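Local coordinates for sialidase B (Streptococcus pneumoniae TIGR4, PDB 4XJZ), which catalyses the hydrolysis of alpha-(2->3)-, alpha-(2->6)- and alpha-(2->8)-glycosidic linkages of terminal sialic acid residues in oligosaccharides, glycoproteins and glycolipids, at residues N204-P209 with I223-G228; T301-D306 with A422-Q427; D306-G311 with G449-P454; T210-S215 with S290-D295. The protein carries 1 engineered substitution. All coordinates share one frame; numbering follows the deposited sequence.

Contact 1: residues N204-P209 with I223-G228. With DMS (dimethyl sulfoxide), chain G.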
loop_
_atom_site.group_PDB
_atom_site.type_symbol
_atom_site.label_atom_id
_atom_site.label_comp_id
_atom_site.label_asym_id
_atom_site.label_seq_id
_atom_site.Cartn_x
_atom_site.Cartn_y
_atom_site.Cartn_z
ATOM N N ASN A 204 -2.239 -0.291 -10.901
ATOM C CA ASN A 204 -2.334 1.130 -10.631
ATOM C C ASN A 204 -2.305 1.453 -9.142
ATOM O O ASN A 204 -2.223 2.620 -8.765
ATOM C CB ASN A 204 -3.593 1.717 -11.271
ATOM C CG ASN A 204 -3.499 3.233 -11.474
ATOM O OD1 ASN A 204 -2.415 3.802 -11.628
ATOM N ND2 ASN A 204 -4.651 3.895 -11.480
ATOM N N TYR A 205 -2.356 0.405 -8.309
ATOM C CA TYR A 205 -2.429 0.543 -6.846
ATOM C C TYR A 205 -1.466 -0.414 -6.177
ATOM O O TYR A 205 -1.184 -1.486 -6.711
ATOM C CB TYR A 205 -3.869 0.287 -6.353
ATOM C CG TYR A 205 -4.829 1.122 -7.151
ATOM C CD1 TYR A 205 -5.005 2.469 -6.862
ATOM C CD2 TYR A 205 -5.465 0.593 -8.269
ATOM C CE1 TYR A 205 -5.831 3.258 -7.648
ATOM C CE2 TYR A 205 -6.307 1.373 -9.054
ATOM C CZ TYR A 205 -6.479 2.699 -8.727
ATOM O OH TYR A 205 -7.289 3.500 -9.492
ATOM N N PHE A 206 -0.972 -0.010 -5.009
ATOM C CA PHE A 206 -0.040 -0.818 -4.228
ATOM C C PHE A 206 -0.426 -0.750 -2.768
ATOM O O PHE A 206 -0.892 0.293 -2.280
ATOM C CB PHE A 206 1.400 -0.337 -4.439
ATOM C CG PHE A 206 1.863 -0.489 -5.857
ATOM C CD1 PHE A 206 2.308 -1.716 -6.326
ATOM C CD2 PHE A 206 1.792 0.580 -6.742
ATOM C CE1 PHE A 206 2.701 -1.876 -7.654
ATOM C CE2 PHE A 206 2.170 0.429 -8.069
ATOM C CZ PHE A 206 2.625 -0.797 -8.526
ATOM N N ARG A 207 -0.251 -1.874 -2.075
ATOM C CA ARG A 207 -0.584 -1.965 -0.657
ATOM C C ARG A 207 0.350 -2.954 -0.018
ATOM O O ARG A 207 0.918 -3.819 -0.701
ATOM C CB ARG A 207 -2.006 -2.493 -0.460
ATOM C CG ARG A 207 -3.105 -1.582 -0.920
ATOM C CD ARG A 207 -3.309 -0.483 0.074
ATOM N NE ARG A 207 -3.666 -0.950 1.425
ATOM C CZ ARG A 207 -4.895 -1.273 1.806
ATOM N NH1 ARG A 207 -5.886 -1.226 0.932
ATOM N NH2 ARG A 207 -5.140 -1.667 3.055
ATOM N N ILE A 208 0.476 -2.841 1.298
ATOM C CA ILE A 208 1.145 -3.848 2.136
ATOM C C ILE A 208 2.645 -3.984 1.858
ATOM O O ILE A 208 3.117 -5.041 1.416
ATOM C CB ILE A 208 0.445 -5.239 2.059
ATOM C CG1 ILE A 208 -1.089 -5.131 1.901
ATOM C CG2 ILE A 208 0.785 -6.085 3.277
ATOM C CD1 ILE A 208 -1.801 -4.370 3.033
ATOM N N PRO A 209 3.394 -2.908 2.123
ATOM C CA PRO A 209 4.839 -2.896 1.847
ATOM C C PRO A 209 5.637 -3.751 2.807
ATOM O O PRO A 209 5.256 -3.917 3.960
ATOM C CB PRO A 209 5.206 -1.432 2.052
ATOM C CG PRO A 209 4.219 -0.932 3.073
ATOM C CD PRO A 209 2.935 -1.610 2.658
ATOM N N ILE A 223 5.508 -6.296 -2.115
ATOM C CA ILE A 223 4.314 -5.446 -2.087
ATOM C C ILE A 223 3.157 -6.212 -2.729
ATOM O O ILE A 223 3.358 -7.107 -3.549
ATOM C CB ILE A 223 4.561 -4.141 -2.879
ATOM C CG1 ILE A 223 3.534 -3.051 -2.544
ATOM C CG2 ILE A 223 4.533 -4.387 -4.365
ATOM C CD1 ILE A 223 3.958 -2.148 -1.470
ATOM N N ASP A 224 1.931 -5.853 -2.347
ATOM C CA ASP A 224 0.754 -6.258 -3.099
ATOM C C ASP A 224 0.611 -5.311 -4.288
ATOM O O ASP A 224 0.432 -4.098 -4.104
ATOM C CB ASP A 224 -0.530 -6.076 -2.266
ATOM C CG ASP A 224 -0.802 -7.191 -1.275
ATOM O OD1 ASP A 224 0.117 -7.874 -0.784
ATOM O OD2 ASP A 224 -1.997 -7.356 -0.944
ATOM N N ALA A 225 0.703 -5.854 -5.500
ATOM C CA ALA A 225 0.363 -5.092 -6.703
ATOM C C ALA A 225 -1.126 -5.307 -6.928
ATOM O O ALA A 225 -1.547 -6.388 -7.349
ATOM C CB ALA A 225 1.180 -5.591 -7.903
ATOM N N ARG A 226 -1.925 -4.286 -6.595
ATOM C CA ARG A 226 -3.388 -4.410 -6.585
ATOM C C ARG A 226 -3.989 -3.753 -7.824
ATOM O O ARG A 226 -3.749 -2.560 -8.089
ATOM C CB ARG A 226 -3.964 -3.819 -5.298
ATOM C CG ARG A 226 -3.399 -4.465 -4.030
ATOM C CD ARG A 226 -4.375 -4.347 -2.876
ATOM N NE ARG A 226 -3.934 -5.121 -1.721
ATOM C CZ ARG A 226 -4.562 -5.149 -0.552
ATOM N NH1 ARG A 226 -5.661 -4.435 -0.380
ATOM N NH2 ARG A 226 -4.097 -5.897 0.434
ATOM N N TYR A 227 -4.757 -4.539 -8.574
ATOM C CA TYR A 227 -5.233 -4.106 -9.892
ATOM C C TYR A 227 -6.624 -3.486 -9.863
ATOM O O TYR A 227 -6.866 -2.484 -10.534
ATOM C CB TYR A 227 -5.151 -5.262 -10.912
ATOM C CG TYR A 227 -3.723 -5.701 -11.160
ATOM C CD1 TYR A 227 -2.990 -5.161 -12.201
ATOM C CD2 TYR A 227 -3.110 -6.627 -10.335
ATOM C CE1 TYR A 227 -1.678 -5.546 -12.425
ATOM C CE2 TYR A 227 -1.799 -7.002 -10.537
ATOM C CZ TYR A 227 -1.096 -6.468 -11.585
ATOM O OH TYR A 227 0.224 -6.848 -11.783
ATOM N N GLY A 228 -7.538 -4.082 -9.103
ATOM C CA GLY A 228 -8.907 -3.582 -9.039
ATOM C C GLY A 228 -9.104 -2.576 -7.919
ATOM O O GLY A 228 -9.879 -2.814 -6.980
HETATM S S DMS G . -4.421 -6.364 4.758
HETATM O O DMS G . -4.236 -6.822 3.339
HETATM C C1 DMS G . -5.162 -4.707 4.693
HETATM C C2 DMS G . -5.828 -7.258 5.462
HETATM O O HOH W 1 -4.780 -1.356 -12.085
HETATM O O HOH W 2 2.528 -7.671 0.481
#
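Arg207 and Asp224 face each other as an antiparallel hydrogen-bonded pair, and here the two strands are closely knit: Asp224 N gives to Arg207 O at 2.8 Å, and Arg207 N answers to Asp224 O at 3.1 Å. Arg226, extended from CG to NE, sends its guanidinium back past this pair, so that Arg207 CB rests over one face of it, 3.5 Å from Arg226 NE. It turns its side to Asp224, where NE and NH2 both donate to OD2, NH2 at 2.9 Å; its NH1 serves Asp232, the probable proton acceptor. Arg207 doubles back through chi2 and chi3 (-77° and -59°) and pairs through NE with Glu631. Arg207 probably binds substrate, as one of the arginine triad that holds the sialic acid carboxylate in this family. The looser side faces that pocket. There a dimethyl sulfoxide, probably from the crystallisation liquor, takes a bond from Arg226 NH2 to its O and lies against Ile208 CD1. The far end also slackens: Arg226 N still gives to Tyr205 O at 2.9 Å, but Tyr205 N returns only a weak bond to Arg226 O, and a water joins Asn204 N to Tyr227 O. On the other face, Phe206 CE1 meets Ala225 CB at 4.0 Å. Residues 223-226 lie between strands 205-207 and 237-244 in the sheet, while Ile208 and Asp224 touch strand 286-294 and Pro209 packs on strand 626-631.

Contact 2: residues T301-D306 with A422-Q427; sequences TILLAD and AMTTSQ
Leu303 and Thr424 exchange a pair of backbone bonds, Leu303 N to Thr424 O at 2.9 Å and Thr424 N to Leu303 O at 2.8 Å, both nearly straight. Thr301 with Ser426 and Ala305 with Ala422 repeat the exchange, so six bonds satisfy the N and O of all six residues. Several carbonyls also take a CA-H contact; Leu304 CA, for instance, sits 3.2 Å from Ala422 O. The odd-numbered residues of 301-306 use their N and O here, whereas Ile302 and Leu304 turn theirs to strand 286-294. The last residues of strand 420-426 open an Asp-box (BNR) repeat, the hairpin signature of sialidase propeller blades. Ser426 begins its hydrogen-bonding turn: OG bonds to Gly430 N and Ser432 O, with Asn428 N a weaker partner. Thr424 OG1 likewise bonds to Glu434 O. With OG1 thrown opposite its own N (chi1 179°), Thr424 brings CG2 alongside Leu303 CB, 3.9 Å away. The opposite face is oilier: Leu304 CD1 lies over Met423 CB at 3.8 Å, and Ile302 CG2 meets Met423 CG at 4.0 Å, the extended methionine running past both aliphatic branches.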
loop_
_atom_site.group_PDB
_atom_site.type_symbol
_atom_site.label_atom_id
_atom_site.label_comp_id
_atom_site.label_asym_id
_atom_site.label_seq_id
_atom_site.Cartn_x
_atom_site.Cartn_y
_atom_site.Cartn_z
ATOM N N THR A 301 16.423 -16.634 -0.407
ATOM C CA THR A 301 15.430 -15.709 0.131
ATOM C C THR A 301 14.091 -16.443 0.040
ATOM O O THR A 301 13.805 -17.123 -0.956
ATOM C CB THR A 301 15.412 -14.375 -0.648
ATOM O OG1 THR A 301 16.718 -13.776 -0.604
ATOM C CG2 THR A 301 14.410 -13.404 -0.053
ATOM N N ILE A 302 13.295 -16.338 1.097
ATOM C CA ILE A 302 12.006 -17.022 1.170
ATOM C C ILE A 302 10.889 -15.990 1.295
ATOM O O ILE A 302 10.964 -15.076 2.116
ATOM C CB ILE A 302 11.979 -18.002 2.352
ATOM C CG1 ILE A 302 13.016 -19.110 2.125
ATOM C CG2 ILE A 302 10.606 -18.614 2.519
ATOM C CD1 ILE A 302 13.294 -19.949 3.356
ATOM N N LEU A 303 9.874 -16.116 0.448
ATOM C CA LEU A 303 8.736 -15.211 0.493
ATOM C C LEU A 303 7.458 -16.013 0.667
ATOM O O LEU A 303 7.202 -16.952 -0.086
ATOM C CB LEU A 303 8.673 -14.369 -0.792
ATOM C CG LEU A 303 7.575 -13.291 -0.849
ATOM C CD1 LEU A 303 8.095 -12.126 -1.678
ATOM C CD2 LEU A 303 6.292 -13.832 -1.455
ATOM N N LEU A 304 6.644 -15.633 1.651
ATOM C CA LEU A 304 5.335 -16.247 1.818
ATOM C C LEU A 304 4.247 -15.226 1.504
ATOM O O LEU A 304 4.470 -14.023 1.621
ATOM C CB LEU A 304 5.160 -16.766 3.247
ATOM C CG LEU A 304 5.641 -18.177 3.597
ATOM C CD1 LEU A 304 7.098 -18.383 3.284
ATOM C CD2 LEU A 304 5.389 -18.482 5.072
ATOM N N ALA A 305 3.067 -15.707 1.127
ATOM C CA ALA A 305 1.899 -14.827 0.967
ATOM C C ALA A 305 0.622 -15.633 1.100
ATOM O O ALA A 305 0.638 -16.836 0.894
ATOM C CB ALA A 305 1.936 -14.144 -0.392
ATOM N N ASP A 306 -0.498 -14.980 1.411
ATOM C CA ASP A 306 -1.785 -15.670 1.315
ATOM C C ASP A 306 -2.169 -15.891 -0.149
ATOM O O ASP A 306 -1.844 -15.064 -1.022
ATOM C CB ASP A 306 -2.924 -14.865 1.961
ATOM C CG ASP A 306 -2.689 -14.534 3.423
ATOM O OD1 ASP A 306 -1.920 -15.227 4.116
ATOM O OD2 ASP A 306 -3.317 -13.562 3.885
ATOM N N ALA A 422 1.092 -19.680 0.647
ATOM C CA ALA A 422 2.082 -20.215 -0.286
ATOM C C ALA A 422 3.469 -19.685 0.036
ATOM O O ALA A 422 3.629 -18.627 0.656
ATOM C CB ALA A 422 1.725 -19.857 -1.694
ATOM N N MET A 423 4.467 -20.420 -0.439
ATOM C CA MET A 423 5.872 -20.043 -0.290
ATOM C C MET A 423 6.563 -20.071 -1.642
ATOM O O MET A 423 6.296 -20.954 -2.451
ATOM C CB MET A 423 6.549 -21.039 0.656
ATOM C CG MET A 423 8.054 -21.005 0.671
ATOM S SD MET A 423 8.604 -22.351 1.745
ATOM C CE MET A 423 10.166 -22.753 0.972
ATOM N N THR A 424 7.444 -19.103 -1.885
ATOM C CA THR A 424 8.359 -19.193 -3.019
ATOM C C THR A 424 9.754 -18.868 -2.527
ATOM O O THR A 424 9.931 -18.350 -1.418
ATOM C CB THR A 424 7.967 -18.262 -4.191
ATOM O OG1 THR A 424 8.927 -18.404 -5.249
ATOM C CG2 THR A 424 7.920 -16.812 -3.761
ATOM N N THR A 425 10.761 -19.217 -3.326
ATOM C CA THR A 425 12.139 -18.922 -2.953
ATOM C C THR A 425 12.883 -18.276 -4.110
ATOM O O THR A 425 12.497 -18.410 -5.273
ATOM C CB THR A 425 12.898 -20.186 -2.505
ATOM O OG1 THR A 425 13.070 -21.055 -3.625
ATOM C CG2 THR A 425 12.126 -20.922 -1.421
ATOM N N SER A 426 13.949 -17.559 -3.780
ATOM C CA SER A 426 14.832 -17.003 -4.785
ATOM C C SER A 426 16.252 -17.412 -4.447
ATOM O O SER A 426 16.681 -17.303 -3.293
ATOM C CB SER A 426 14.748 -15.480 -4.802
ATOM O OG SER A 426 15.689 -14.959 -5.732
ATOM N N GLN A 427 16.992 -17.851 -5.461
ATOM C CA GLN A 427 18.387 -18.237 -5.262
ATOM C C GLN A 427 19.350 -17.161 -5.755
ATOM O O GLN A 427 20.575 -17.346 -5.756
ATOM C CB GLN A 427 18.666 -19.547 -5.989
ATOM C CG GLN A 427 18.561 -19.439 -7.492
ATOM C CD GLN A 427 18.842 -20.757 -8.178
ATOM O OE1 GLN A 427 18.325 -21.803 -7.774
ATOM N NE2 GLN A 427 19.675 -20.720 -9.214
#

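Contact 3: residues D306-G311 with G449-P454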
loop_
_atom_site.group_PDB
_atom_site.type_symbol
_atom_site.label_atom_id
_atom_site.label_comp_id
_atom_site.label_asym_id
_atom_site.label_seq_id
_atom_site.Cartn_x
_atom_site.Cartn_y
_atom_site.Cartn_z
ATOM N N ASP A 306 -0.498 -14.980 1.411
ATOM C CA ASP A 306 -1.785 -15.670 1.315
ATOM C C ASP A 306 -2.169 -15.891 -0.149
ATOM O O ASP A 306 -1.844 -15.064 -1.022
ATOM C CB ASP A 306 -2.924 -14.865 1.961
ATOM C CG ASP A 306 -2.689 -14.534 3.423
ATOM O OD1 ASP A 306 -1.920 -15.227 4.116
ATOM O OD2 ASP A 306 -3.317 -13.562 3.885
ATOM N N VAL A 307 -2.886 -16.983 -0.413
ATOM C CA VAL A 307 -3.415 -17.259 -1.755
ATOM C C VAL A 307 -4.917 -17.420 -1.699
ATOM O O VAL A 307 -5.445 -18.178 -0.877
ATOM C CB VAL A 307 -2.855 -18.561 -2.342
ATOM C CG1 VAL A 307 -3.047 -18.584 -3.854
ATOM C CG2 VAL A 307 -1.410 -18.691 -2.003
ATOM N N MET A 308 -5.591 -16.713 -2.600
ATOM C CA MET A 308 -7.047 -16.747 -2.696
ATOM C C MET A 308 -7.469 -17.284 -4.058
ATOM O O MET A 308 -7.069 -16.752 -5.095
ATOM C CB MET A 308 -7.588 -15.335 -2.541
ATOM C CG MET A 308 -7.244 -14.674 -1.220
ATOM S SD MET A 308 -8.146 -15.441 0.138
ATOM C CE MET A 308 -7.556 -14.454 1.517
ATOM N N PRO A 309 -8.289 -18.346 -4.071
ATOM C CA PRO A 309 -8.824 -18.842 -5.343
ATOM C C PRO A 309 -9.803 -17.824 -5.930
ATOM O O PRO A 309 -10.162 -16.845 -5.248
ATOM C CB PRO A 309 -9.582 -20.120 -4.947
ATOM C CG PRO A 309 -9.131 -20.444 -3.547
ATOM C CD PRO A 309 -8.730 -19.151 -2.921
ATOM N N ALA A 310 -10.232 -18.057 -7.169
ATOM C CA ALA A 310 -11.049 -17.101 -7.917
ATOM C C ALA A 310 -12.254 -16.614 -7.127
ATOM O O ALA A 310 -13.043 -17.416 -6.619
ATOM C CB ALA A 310 -11.496 -17.697 -9.254
ATOM N N GLY A 311 -12.376 -15.292 -7.026
ATOM C CA GLY A 311 -13.520 -14.670 -6.383
ATOM C C GLY A 311 -13.566 -14.793 -4.872
ATOM O O GLY A 311 -14.597 -14.489 -4.266
ATOM N N GLY A 449 -6.992 -21.776 6.412
ATOM C CA GLY A 449 -5.599 -21.402 6.593
ATOM C C GLY A 449 -5.505 -20.252 7.574
ATOM O O GLY A 449 -6.447 -19.466 7.723
ATOM N N THR A 450 -4.370 -20.150 8.260
ATOM C CA THR A 450 -4.115 -18.960 9.051
ATOM C C THR A 450 -3.737 -17.836 8.099
ATOM O O THR A 450 -3.486 -18.073 6.911
ATOM C CB THR A 450 -3.019 -19.167 10.108
ATOM O OG1 THR A 450 -1.786 -19.517 9.473
ATOM C CG2 THR A 450 -3.414 -20.268 11.067
ATOM N N TYR A 451 -3.717 -16.619 8.621
ATOM C CA TYR A 451 -3.427 -15.453 7.796
ATOM C C TYR A 451 -2.027 -14.955 8.057
ATOM O O TYR A 451 -1.661 -14.678 9.191
ATOM C CB TYR A 451 -4.438 -14.345 8.069
ATOM C CG TYR A 451 -5.784 -14.646 7.473
ATOM C CD1 TYR A 451 -5.980 -14.572 6.102
ATOM C CD2 TYR A 451 -6.847 -15.009 8.275
ATOM C CE1 TYR A 451 -7.209 -14.846 5.539
ATOM C CE2 TYR A 451 -8.086 -15.288 7.724
ATOM C CZ TYR A 451 -8.257 -15.205 6.355
ATOM O OH TYR A 451 -9.483 -15.476 5.783
ATOM N N LEU A 452 -1.253 -14.822 6.988
ATOM C CA LEU A 452 0.127 -14.407 7.139
ATOM C C LEU A 452 0.235 -12.975 7.650
ATOM O O LEU A 452 -0.500 -12.078 7.218
ATOM C CB LEU A 452 0.838 -14.538 5.796
ATOM C CG LEU A 452 2.352 -14.372 5.814
ATOM C CD1 LEU A 452 3.047 -15.532 6.501
ATOM C CD2 LEU A 452 2.811 -14.246 4.381
ATOM N N CYS A 453 1.156 -12.754 8.580
ATOM C CA CYS A 453 1.424 -11.405 9.073
ATOM C C CYS A 453 2.376 -10.758 8.087
ATOM O O CYS A 453 3.472 -11.267 7.876
ATOM C CB CYS A 453 2.086 -11.454 10.445
ATOM S SG CYS A 453 1.029 -12.216 11.688
ATOM N N PRO A 454 1.970 -9.642 7.475
ATOM C CA PRO A 454 2.838 -9.083 6.430
ATOM C C PRO A 454 4.079 -8.416 6.992
ATOM O O PRO A 454 4.084 -7.931 8.127
ATOM C CB PRO A 454 1.955 -8.047 5.749
ATOM C CG PRO A 454 0.830 -7.743 6.742
ATOM C CD PRO A 454 0.640 -9.000 7.535
HETATM O O HOH W 3 -2.764 -12.161 5.945
#
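Asp306 OD1 receives the backbone N-H of Leu452 at 3.0 Å, almost straight (166°) and on its syn lone pair, the side of the other oxygen. The same oxygen lies 3.3 Å from Leu452 CB, so the carboxylate is pressed closely against this residue. A water donates to Asp306 OD2 and to Leu452 O, each at 2.6 Å; since more acceptors surround it than it has protons, the two bonds need not both be filled all the time. OD2 also approaches the rim of Tyr451, 3.6 Å from CD1 and in the ring plane, with carboxylate and ring planes 69° apart. Further along the same rim, Met308 CE touches Tyr451 CE1 at 4.1 Å; a bend at chi2 (-70°) curls the methionine back to reach it, while Tyr451 OH is bonded to Asn314. Strands 301-308 and 451-459 both border strand 286-294 in the sheet, and Asp306 links their ends directly, near the catalytic centre: the side chain of Tyr451 is about 7 Å from that of Glu503, the predicted active-site residue. One buried carboxylate thus serves a main-chain donor, a water and an aromatic rim, a setting that would probably suit its charged form.

Contact 4: residues T210-S215 with S290-D295. With DMS (dimethyl sulfoxide), chain D.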
loop_
_atom_site.group_PDB
_atom_site.type_symbol
_atom_site.label_atom_id
_atom_site.label_comp_id
_atom_site.label_asym_id
_atom_site.label_seq_id
_atom_site.Cartn_x
_atom_site.Cartn_y
_atom_site.Cartn_z
ATOM N N THR A 210 6.767 -4.274 2.326
ATOM C CA THR A 210 7.702 -4.976 3.190
ATOM C C THR A 210 9.104 -4.511 2.829
ATOM O O THR A 210 9.344 -4.046 1.714
ATOM C CB THR A 210 7.662 -6.502 3.021
ATOM O OG1 THR A 210 8.344 -6.878 1.822
ATOM C CG2 THR A 210 6.230 -7.039 2.959
ATOM N N LEU A 211 10.024 -4.672 3.774
ATOM C CA LEU A 211 11.452 -4.418 3.531
ATOM C C LEU A 211 12.291 -5.410 4.306
ATOM O O LEU A 211 11.952 -5.773 5.415
ATOM C CB LEU A 211 11.847 -3.015 3.998
ATOM C CG LEU A 211 11.417 -1.773 3.219
ATOM C CD1 LEU A 211 11.732 -0.520 4.007
ATOM C CD2 LEU A 211 12.105 -1.737 1.827
ATOM N N TYR A 212 13.433 -5.801 3.749
ATOM C CA TYR A 212 14.305 -6.721 4.455
ATOM C C TYR A 212 15.702 -6.535 3.908
ATOM O O TYR A 212 15.895 -6.554 2.690
ATOM C CB TYR A 212 13.836 -8.155 4.226
ATOM C CG TYR A 212 14.436 -9.205 5.132
ATOM C CD1 TYR A 212 13.706 -9.752 6.171
ATOM C CD2 TYR A 212 15.729 -9.678 4.925
ATOM C CE1 TYR A 212 14.246 -10.727 6.992
ATOM C CE2 TYR A 212 16.264 -10.646 5.738
ATOM C CZ TYR A 212 15.521 -11.171 6.767
ATOM O OH TYR A 212 16.064 -12.156 7.578
ATOM N N THR A 213 16.665 -6.341 4.804
ATOM C CA THR A 213 18.069 -6.193 4.370
ATOM C C THR A 213 18.749 -7.557 4.344
ATOM O O THR A 213 18.859 -8.226 5.374
ATOM C CB THR A 213 18.843 -5.250 5.310
ATOM O OG1 THR A 213 18.227 -3.954 5.318
ATOM C CG2 THR A 213 20.286 -5.088 4.859
ATOM N N LEU A 214 19.216 -7.960 3.159
ATOM C CA LEU A 214 19.868 -9.256 2.976
ATOM C C LEU A 214 21.335 -9.166 3.399
ATOM O O LEU A 214 21.901 -8.069 3.501
ATOM C CB LEU A 214 19.781 -9.700 1.514
ATOM C CG LEU A 214 18.378 -9.744 0.897
ATOM C CD1 LEU A 214 18.420 -10.184 -0.567
ATOM C CD2 LEU A 214 17.472 -10.673 1.704
ATOM N N SER A 215 21.931 -10.327 3.650
ATOM C CA SER A 215 23.298 -10.386 4.161
ATOM C C SER A 215 24.312 -9.792 3.188
ATOM O O SER A 215 25.373 -9.321 3.613
ATOM C CB SER A 215 23.695 -11.815 4.518
ATOM O OG SER A 215 23.690 -12.658 3.384
ATOM N N SER A 290 2.243 -10.310 1.889
ATOM C CA SER A 290 3.496 -11.052 1.772
ATOM C C SER A 290 4.450 -10.793 2.933
ATOM O O SER A 290 4.337 -9.799 3.661
ATOM C CB SER A 290 4.196 -10.746 0.443
ATOM O OG SER A 290 4.611 -9.391 0.357
ATOM N N SER A 291 5.407 -11.707 3.100
ATOM C CA SER A 291 6.423 -11.606 4.150
ATOM C C SER A 291 7.691 -12.278 3.648
ATOM O O SER A 291 7.622 -13.286 2.936
ATOM C CB SER A 291 5.950 -12.283 5.440
ATOM O OG SER A 291 6.801 -11.953 6.521
ATOM N N ILE A 292 8.842 -11.719 4.017
ATOM C CA ILE A 292 10.123 -12.206 3.502
ATOM C C ILE A 292 11.122 -12.526 4.613
ATOM O O ILE A 292 11.132 -11.896 5.669
ATOM C CB ILE A 292 10.721 -11.211 2.485
ATOM C CG1 ILE A 292 10.823 -9.806 3.053
ATOM C CG2 ILE A 292 9.860 -11.141 1.238
ATOM C CD1 ILE A 292 11.165 -8.762 1.955
ATOM N N VAL A 293 11.970 -13.513 4.361
ATOM C CA VAL A 293 13.079 -13.789 5.277
ATOM C C VAL A 293 14.242 -14.311 4.454
ATOM O O VAL A 293 14.048 -14.783 3.328
ATOM C CB VAL A 293 12.665 -14.815 6.360
ATOM C CG1 VAL A 293 12.653 -16.231 5.786
ATOM C CG2 VAL A 293 13.594 -14.725 7.575
ATOM N N GLU A 294 15.459 -14.188 4.988
ATOM C CA GLU A 294 16.621 -14.803 4.334
ATOM C C GLU A 294 17.131 -15.988 5.155
ATOM O O GLU A 294 17.237 -15.914 6.391
ATOM C CB GLU A 294 17.742 -13.792 4.111
ATOM C CG GLU A 294 18.870 -14.355 3.224
ATOM C CD GLU A 294 19.920 -13.324 2.872
ATOM O OE1 GLU A 294 20.385 -12.629 3.799
ATOM O OE2 GLU A 294 20.262 -13.205 1.669
ATOM N N ASP A 295 17.412 -17.090 4.465
ATOM C CA ASP A 295 17.896 -18.315 5.110
ATOM C C ASP A 295 19.413 -18.422 5.040
ATOM O O ASP A 295 19.976 -18.394 3.953
ATOM C CB ASP A 295 17.287 -19.536 4.427
ATOM C CG ASP A 295 17.769 -20.834 5.030
ATOM O OD1 ASP A 295 17.740 -20.962 6.269
ATOM O OD2 ASP A 295 18.177 -21.722 4.261
HETATM S S DMS D . 16.380 -7.962 8.250
HETATM O O DMS D . 16.302 -6.538 7.780
HETATM C C1 DMS D . 18.117 -8.363 8.584
HETATM C C2 DMS D . 15.809 -8.050 9.971
HETATM O O HOH W 4 20.105 -10.617 6.477
HETATM O O HOH W 5 22.371 -12.082 0.666
#
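Residues 210-215 and 290-294 run almost the same way, their end-to-end directions 8° apart, with the closest matched CA atoms, of Leu214 and Glu294, 6.6 Å apart and no bond between the two main chains. Side chains therefore fill the gap. Tyr212 is the main one: with CG opposite its own N (chi1 -167°), the ring swings across the 290-294 strand. Tyr212 CB meets Ile292 CD1 at 3.6 Å, and Val293 CA comes over one face as a CH-pi contact, 4.1 Å from the ring centroid. At the ring's end, Tyr212 OH takes a weak bond from Glu294 N at 3.3 Å. A dimethyl sulfoxide covers the opposite face, its S over the ring centre and its O bonded to Thr213 N. Two sheets of the sialidase beta propeller meet here, the one containing strands 212-213 and 219-226 and the one built around 286-294. At its inner end, Thr210 OG1, bonded to Ser222, lies 3.4 Å from Ile292 CD1, and Thr210 CG2 sits 3.4 Å from Ser290 O. The outer end is polar and nearer solvent. Glu294, an extended chain, crosses Leu214 at about a right angle and offers OE1, on its syn lone pair, to Ser215 N at 2.8 Å; a water donating to OE2 also lies within bonding distance of Ser215 OG.

From the N terminus, contact 1 closes first, turning 204-209 back onto 223-228 and closing a span of 13 residues. Residues 210-215 sit inside that span and reach forward to 290-295, so contact 4 crosses contact 1 and fastens their shared sheet to strand 286-294. Contact 4 closes on that strand; the chain then turns into the next, 301-308, whose probable backbone bonds, such as Ile302 N to Val293 O, join contact 4 to contact 2. Contact 2 closes a long loop holding the ten-strand sheet between 324 and 414. Contact 3 crosses it, sharing Asp306, and brings in strand 451-459, whose Pro454 packs on Ile208 of contact 1 and on Ser290 of contact 4.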